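Local coordinates for protein Emp47p (form2) (Saccharomyces cerevisiae, PDB 2A6Z) that serves as a calcium-independent lectin-type cargo receptor involved in the secretion of glycoproteins and required for exit of Emp46 from the endoplasmic reticulum, at residues M65-R70 and I195-Q200; R70-S75 and A208-I213. All coordinates share one frame; numbering follows the deposited sequence.

Interaction 1: residues M65-R70 and I195-Q200; sequences MEWTFR and IGVTAQ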
loop_
_atom_site.group_PDB
_atom_site.type_symbol
_atom_site.label_atom_id
_atom_site.label_comp_id
_atom_site.label_asym_id
_atom_site.label_seq_id
_atom_site.Cartn_x
_atom_site.Cartn_y
_atom_site.Cartn_z
ATOM N N MET A 65 -3.925 -3.247 9.198
ATOM C CA MET A 65 -4.196 -3.402 7.783
ATOM C C MET A 65 -3.294 -4.507 7.244
ATOM O O MET A 65 -2.060 -4.393 7.373
ATOM C CB MET A 65 -3.914 -2.132 7.046
ATOM C CG MET A 65 -4.592 -0.825 7.342
ATOM S SD MET A 65 -4.106 0.775 6.630
ATOM C CE MET A 65 -2.396 0.850 7.177
ATOM N N GLU A 66 -3.858 -5.536 6.605
ATOM C CA GLU A 66 -3.078 -6.609 5.996
ATOM C C GLU A 66 -3.348 -6.620 4.517
ATOM O O GLU A 66 -4.494 -6.874 4.079
ATOM C CB GLU A 66 -3.442 -7.959 6.598
ATOM C CG GLU A 66 -3.134 -8.096 8.060
ATOM C CD GLU A 66 -3.487 -9.359 8.739
ATOM O OE1 GLU A 66 -4.076 -10.256 8.081
ATOM O OE2 GLU A 66 -3.178 -9.506 9.935
ATOM N N TRP A 67 -2.314 -6.398 3.722
ATOM C CA TRP A 67 -2.411 -6.430 2.234
ATOM C C TRP A 67 -1.751 -7.678 1.729
ATOM O O TRP A 67 -0.592 -7.955 2.062
ATOM C CB TRP A 67 -1.685 -5.204 1.675
ATOM C CG TRP A 67 -2.351 -3.900 1.806
ATOM C CD1 TRP A 67 -2.120 -2.922 2.717
ATOM C CD2 TRP A 67 -3.404 -3.377 0.944
ATOM N NE1 TRP A 67 -2.952 -1.836 2.495
ATOM C CE2 TRP A 67 -3.725 -2.099 1.406
ATOM C CE3 TRP A 67 -4.049 -3.921 -0.191
ATOM C CZ2 TRP A 67 -4.709 -1.301 0.778
ATOM C CZ3 TRP A 67 -5.024 -3.102 -0.783
ATOM C CH2 TRP A 67 -5.327 -1.844 -0.291
ATOM N N THR A 68 -2.454 -8.393 0.848
ATOM C CA THR A 68 -1.905 -9.577 0.201
ATOM C C THR A 68 -1.738 -9.227 -1.311
ATOM O O THR A 68 -2.738 -8.955 -1.984
ATOM C CB THR A 68 -2.851 -10.776 0.375
ATOM O OG1 THR A 68 -3.054 -11.033 1.756
ATOM C CG2 THR A 68 -2.237 -12.019 -0.242
ATOM N N PHE A 69 -0.489 -9.232 -1.765
ATOM C CA PHE A 69 -0.194 -8.714 -3.122
ATOM C C PHE A 69 0.907 -9.536 -3.742
ATOM O O PHE A 69 1.649 -10.248 -3.054
ATOM C CB PHE A 69 0.157 -7.229 -3.117
ATOM C CG PHE A 69 1.633 -6.991 -2.790
ATOM C CD1 PHE A 69 2.539 -6.680 -3.809
ATOM C CD2 PHE A 69 2.120 -7.113 -1.487
ATOM C CE1 PHE A 69 3.876 -6.519 -3.548
ATOM C CE2 PHE A 69 3.458 -6.937 -1.232
ATOM C CZ PHE A 69 4.353 -6.630 -2.244
ATOM N N ARG A 70 1.093 -9.375 -5.043
ATOM C CA ARG A 70 2.251 -9.975 -5.685
ATOM C C ARG A 70 2.662 -9.088 -6.871
ATOM O O ARG A 70 1.936 -8.216 -7.314
ATOM C CB ARG A 70 2.011 -11.420 -6.161
ATOM C CG ARG A 70 0.995 -11.517 -7.320
ATOM C CD ARG A 70 0.800 -12.986 -7.667
ATOM N NE ARG A 70 -0.086 -13.027 -8.861
ATOM C CZ ARG A 70 -0.432 -14.138 -9.446
ATOM N NH1 ARG A 70 -0.016 -15.297 -8.985
ATOM N NH2 ARG A 70 -1.214 -14.067 -10.523
ATOM N N ILE A 195 -7.461 4.894 2.585
ATOM C CA ILE A 195 -6.716 3.642 2.571
ATOM C C ILE A 195 -6.812 3.095 1.175
ATOM O O ILE A 195 -7.922 2.971 0.611
ATOM C CB ILE A 195 -7.338 2.660 3.604
ATOM C CG1 ILE A 195 -7.134 3.186 5.023
ATOM C CG2 ILE A 195 -6.792 1.256 3.403
ATOM C CD1 ILE A 195 -8.070 2.531 6.026
ATOM N N GLY A 196 -5.653 2.776 0.585
ATOM C CA GLY A 196 -5.665 2.269 -0.777
ATOM C C GLY A 196 -4.265 1.879 -1.194
ATOM O O GLY A 196 -3.309 1.940 -0.427
ATOM N N VAL A 197 -4.183 1.461 -2.427
ATOM C CA VAL A 197 -2.949 0.961 -3.036
ATOM C C VAL A 197 -2.893 1.456 -4.477
ATOM O O VAL A 197 -3.908 1.526 -5.168
ATOM C CB VAL A 197 -2.820 -0.568 -2.930
ATOM C CG1 VAL A 197 -4.006 -1.265 -3.631
ATOM C CG2 VAL A 197 -1.497 -1.074 -3.463
ATOM N N THR A 198 -1.684 1.844 -4.905
ATOM C CA THR A 198 -1.497 2.388 -6.241
ATOM C C THR A 198 -0.204 1.786 -6.777
ATOM O O THR A 198 0.718 1.419 -6.036
ATOM C CB THR A 198 -1.415 3.924 -6.224
ATOM O OG1 THR A 198 -0.271 4.359 -5.503
ATOM C CG2 THR A 198 -2.643 4.536 -5.580
ATOM N N ALA A 199 -0.090 1.726 -8.108
ATOM C CA ALA A 199 1.164 1.173 -8.678
ATOM C C ALA A 199 1.337 1.722 -10.085
ATOM O O ALA A 199 0.402 2.138 -10.758
ATOM C CB ALA A 199 1.203 -0.342 -8.698
ATOM N N GLN A 200 2.616 1.665 -10.507
ATOM C CA GLN A 200 3.006 1.985 -11.864
ATOM C C GLN A 200 4.153 1.033 -12.232
ATOM O O GLN A 200 4.952 0.673 -11.346
ATOM C CB GLN A 200 3.447 3.442 -12.012
ATOM C CG GLN A 200 4.800 3.701 -11.304
ATOM C CD GLN A 200 5.215 5.134 -11.203
ATOM O OE1 GLN A 200 4.294 5.992 -11.198
ATOM N NE2 GLN A 200 6.540 5.347 -11.127
#

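Interaction 2: residues R70-S75 and A208-I213; sequences RSVGYS and AESFEI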
loop_
_atom_site.group_PDB
_atom_site.type_symbol
_atom_site.label_atom_id
_atom_site.label_comp_id
_atom_site.label_asym_id
_atom_site.label_seq_id
_atom_site.Cartn_x
_atom_site.Cartn_y
_atom_site.Cartn_z
ATOM N N ARG A 70 1.093 -9.375 -5.043
ATOM C CA ARG A 70 2.251 -9.975 -5.685
ATOM C C ARG A 70 2.662 -9.088 -6.871
ATOM O O ARG A 70 1.936 -8.216 -7.314
ATOM C CB ARG A 70 2.011 -11.420 -6.161
ATOM C CG ARG A 70 0.995 -11.517 -7.320
ATOM C CD ARG A 70 0.800 -12.986 -7.667
ATOM N NE ARG A 70 -0.086 -13.027 -8.861
ATOM C CZ ARG A 70 -0.432 -14.138 -9.446
ATOM N NH1 ARG A 70 -0.016 -15.297 -8.985
ATOM N NH2 ARG A 70 -1.214 -14.067 -10.523
ATOM N N SER A 71 3.892 -9.390 -7.322
ATOM C CA SER A 71 4.402 -8.865 -8.591
ATOM C C SER A 71 4.819 -10.051 -9.440
ATOM O O SER A 71 5.624 -10.894 -8.999
ATOM C CB SER A 71 5.643 -7.972 -8.346
ATOM O OG SER A 71 6.206 -7.715 -9.629
ATOM N N VAL A 72 4.267 -10.085 -10.669
ATOM C CA VAL A 72 4.621 -11.160 -11.603
ATOM C C VAL A 72 4.987 -10.539 -12.958
ATOM O O VAL A 72 4.579 -9.430 -13.292
ATOM C CB VAL A 72 3.490 -12.218 -11.779
ATOM C CG1 VAL A 72 3.336 -12.998 -10.474
ATOM C CG2 VAL A 72 2.189 -11.556 -12.181
ATOM N N GLY A 73 5.743 -11.329 -13.731
ATOM C CA GLY A 73 5.953 -11.017 -15.145
ATOM C C GLY A 73 7.223 -10.292 -15.481
ATOM O O GLY A 73 7.479 -10.127 -16.698
ATOM N N TYR A 74 8.032 -9.886 -14.493
ATOM C CA TYR A 74 9.242 -9.163 -14.824
ATOM C C TYR A 74 10.247 -9.245 -13.648
ATOM O O TYR A 74 9.900 -9.094 -12.497
ATOM C CB TYR A 74 8.969 -7.672 -15.066
ATOM C CG TYR A 74 10.193 -6.937 -15.529
ATOM C CD1 TYR A 74 10.677 -7.140 -16.820
ATOM C CD2 TYR A 74 10.894 -6.074 -14.696
ATOM C CE1 TYR A 74 11.791 -6.500 -17.276
ATOM C CE2 TYR A 74 12.037 -5.434 -15.183
ATOM C CZ TYR A 74 12.482 -5.645 -16.458
ATOM O OH TYR A 74 13.603 -4.991 -16.893
ATOM N N SER A 75 11.500 -9.470 -14.012
ATOM C CA SER A 75 12.597 -9.385 -13.028
ATOM C C SER A 75 13.634 -8.417 -13.590
ATOM O O SER A 75 14.094 -8.581 -14.703
ATOM C CB SER A 75 13.296 -10.745 -12.938
ATOM O OG SER A 75 14.413 -10.689 -12.088
ATOM N N ALA A 208 6.679 -5.221 -18.414
ATOM C CA ALA A 208 5.267 -5.395 -18.138
ATOM C C ALA A 208 5.044 -5.940 -16.731
ATOM O O ALA A 208 4.229 -6.848 -16.515
ATOM C CB ALA A 208 4.589 -6.329 -19.173
ATOM N N GLU A 209 5.828 -5.451 -15.761
ATOM C CA GLU A 209 5.616 -5.932 -14.397
ATOM C C GLU A 209 4.171 -5.709 -13.999
ATOM O O GLU A 209 3.607 -4.625 -14.180
ATOM C CB GLU A 209 6.558 -5.117 -13.457
ATOM C CG GLU A 209 6.551 -5.705 -12.026
ATOM C CD GLU A 209 7.709 -5.235 -11.140
ATOM O OE1 GLU A 209 8.454 -4.288 -11.548
ATOM O OE2 GLU A 209 7.842 -5.775 -10.022
ATOM N N SER A 210 3.610 -6.791 -13.403
ATOM C CA SER A 210 2.173 -6.780 -13.065
ATOM C C SER A 210 2.005 -6.828 -11.557
ATOM O O SER A 210 2.232 -7.899 -10.957
ATOM C CB SER A 210 1.509 -7.985 -13.759
ATOM O OG SER A 210 0.104 -7.895 -13.559
ATOM N N PHE A 211 1.640 -5.700 -10.978
ATOM C CA PHE A 211 1.368 -5.593 -9.535
ATOM C C PHE A 211 -0.101 -5.940 -9.315
ATOM O O PHE A 211 -0.965 -5.355 -9.983
ATOM C CB PHE A 211 1.666 -4.170 -9.050
ATOM C CG PHE A 211 3.135 -3.845 -9.012
ATOM C CD1 PHE A 211 3.933 -4.368 -8.000
ATOM C CD2 PHE A 211 3.693 -3.050 -9.996
ATOM C CE1 PHE A 211 5.290 -4.054 -7.936
ATOM C CE2 PHE A 211 5.049 -2.711 -9.891
ATOM C CZ PHE A 211 5.836 -3.220 -8.882
ATOM N N GLU A 212 -0.359 -6.880 -8.422
ATOM C CA GLU A 212 -1.679 -7.519 -8.302
ATOM C C GLU A 212 -2.075 -7.640 -6.829
ATOM O O GLU A 212 -1.215 -7.948 -5.981
ATOM C CB GLU A 212 -1.661 -8.894 -8.921
ATOM C CG GLU A 212 -1.134 -8.847 -10.357
ATOM C CD GLU A 212 -1.209 -10.106 -11.138
ATOM O OE1 GLU A 212 -1.513 -11.179 -10.523
ATOM O OE2 GLU A 212 -0.977 -10.013 -12.372
ATOM N N ILE A 213 -3.350 -7.402 -6.557
ATOM C CA ILE A 213 -3.939 -7.462 -5.213
ATOM C C ILE A 213 -4.851 -8.658 -5.092
ATOM O O ILE A 213 -5.754 -8.870 -5.929
ATOM C CB ILE A 213 -4.692 -6.184 -4.882
ATOM C CG1 ILE A 213 -3.883 -4.922 -5.150
ATOM C CG2 ILE A 213 -5.278 -6.244 -3.476
ATOM C CD1 ILE A 213 -2.633 -4.843 -4.243
HETATM O O HOH W 1 7.738 -7.917 -18.513
#

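Interaction 1: residues M65-R70 and I195-Q200
Val197 lies over one face of the Trp67 indole in the middle of a beta sandwich, and their fit shows how two strands of facing sheets can meet through side chains alone, with no hydrogen bond between 65-70 and 195-200. Val197 CB sits 4.1 Å from the centroid of the six-membered ring of Trp67, 22° off the ring normal, a CH-pi contact displaced toward the rim of the face. With chi1 at 59°, Val197 CG1 lies between the backbone N and the carbonyl carbon, and this branch presses on the outer ring carbons, 3.5 Å from Trp67 CZ3. The indole thus reaches across the gap as a broad, flat bump. Its hollow has Val197 on one flank and Ile195 on the other, with the backbone of Gly196 as the floor between them, Trp67 CZ2 lying 3.7 Å from Gly196 O. Ile195 CG2 approaches Trp67 CZ2 obliquely at 4.2 Å. The other branch of Ile195 meets Met65, where, in the conformer modelled here, SD lies 4.2 Å from Ile195 CG1. The strands run roughly parallel, 10.2 Å apart at closest approach and at 26° to each other, as expected of stacked sheets. Phe84 and Phe86 of strand 81-88 continue the core beside 195-200, while Met216 and Phe218 of strand 210-220 pack alongside Trp67 and Met65.

Interaction 2: residues R70-S75 and A208-I213
Arg70 and Val72 pair with Glu212 and Ser210 as antiparallel hydrogen-bonded pairs around the non-hydrogen-bonded pair Ser71-Phe211, and four backbone bonds, among them Ser210 N to Val72 O at 2.8 Å, zip the strand ends together. The two sheet faces differ in chemistry. On one, Arg70 and Glu212 form a salt bridge: the guanidinium turns its edge to the carboxylate, and NE and NH2 of Arg70 both grip Glu212 OE1, each at 2.9 Å. The two planes are 48° apart, and Arg70 NE meets OE1 from above the carboxylate plane. The other oxygen, Glu212 OE2, accepts from Ser210 OG at 2.7 Å through its anti lone pair, which steadies the carboxylate's rotation. Val72 packs against this pair, CG2 lying 3.5 Å from Glu212 OE2 and CG1 over a guanidinium face. On the other face, Ser71 OG, anti to its backbone N (chi1 170°), donates to the anti lone pair of Glu209 OE2 at 2.6 Å, while Ser71 CB rests on Phe211 CE1. Beyond the strands, a water bridges Gly73 O and Ala208 N, and Tyr74 CB packs on Glu209 CA at 3.8 Å. Arg38 on the flanking strand 38-40 gives Glu212 a second salt bridge; on the opposite flank, Ser71 bonds by backbone to Ser153 of strand 153-164, and inward, Phe211 touches Ala199 of strand 192-200.

Overall arrangement
The two contacts illustrate the two ways in which a beta sandwich holds together: interaction 1 joins its sheets face to face, and interaction 2 joins neighbouring strands within one of them. Their centres lie 13 Å apart, interaction 1 near the middle of the chain and interaction 2 toward one end of the sandwich. Strand 63-72 serves both, and Arg70 is the residue common to both interactions. Along the chain the order is 65-70, 70-75, 195-200, 208-213. Within the legume-like lectin domain, strand 63-72 therefore faces strand 192-200 of the other sheet and pairs with the next strand, 210-220, in its own. Phe69 CB packs on Ile213 CD1 at 3.8 Å where the contacts adjoin.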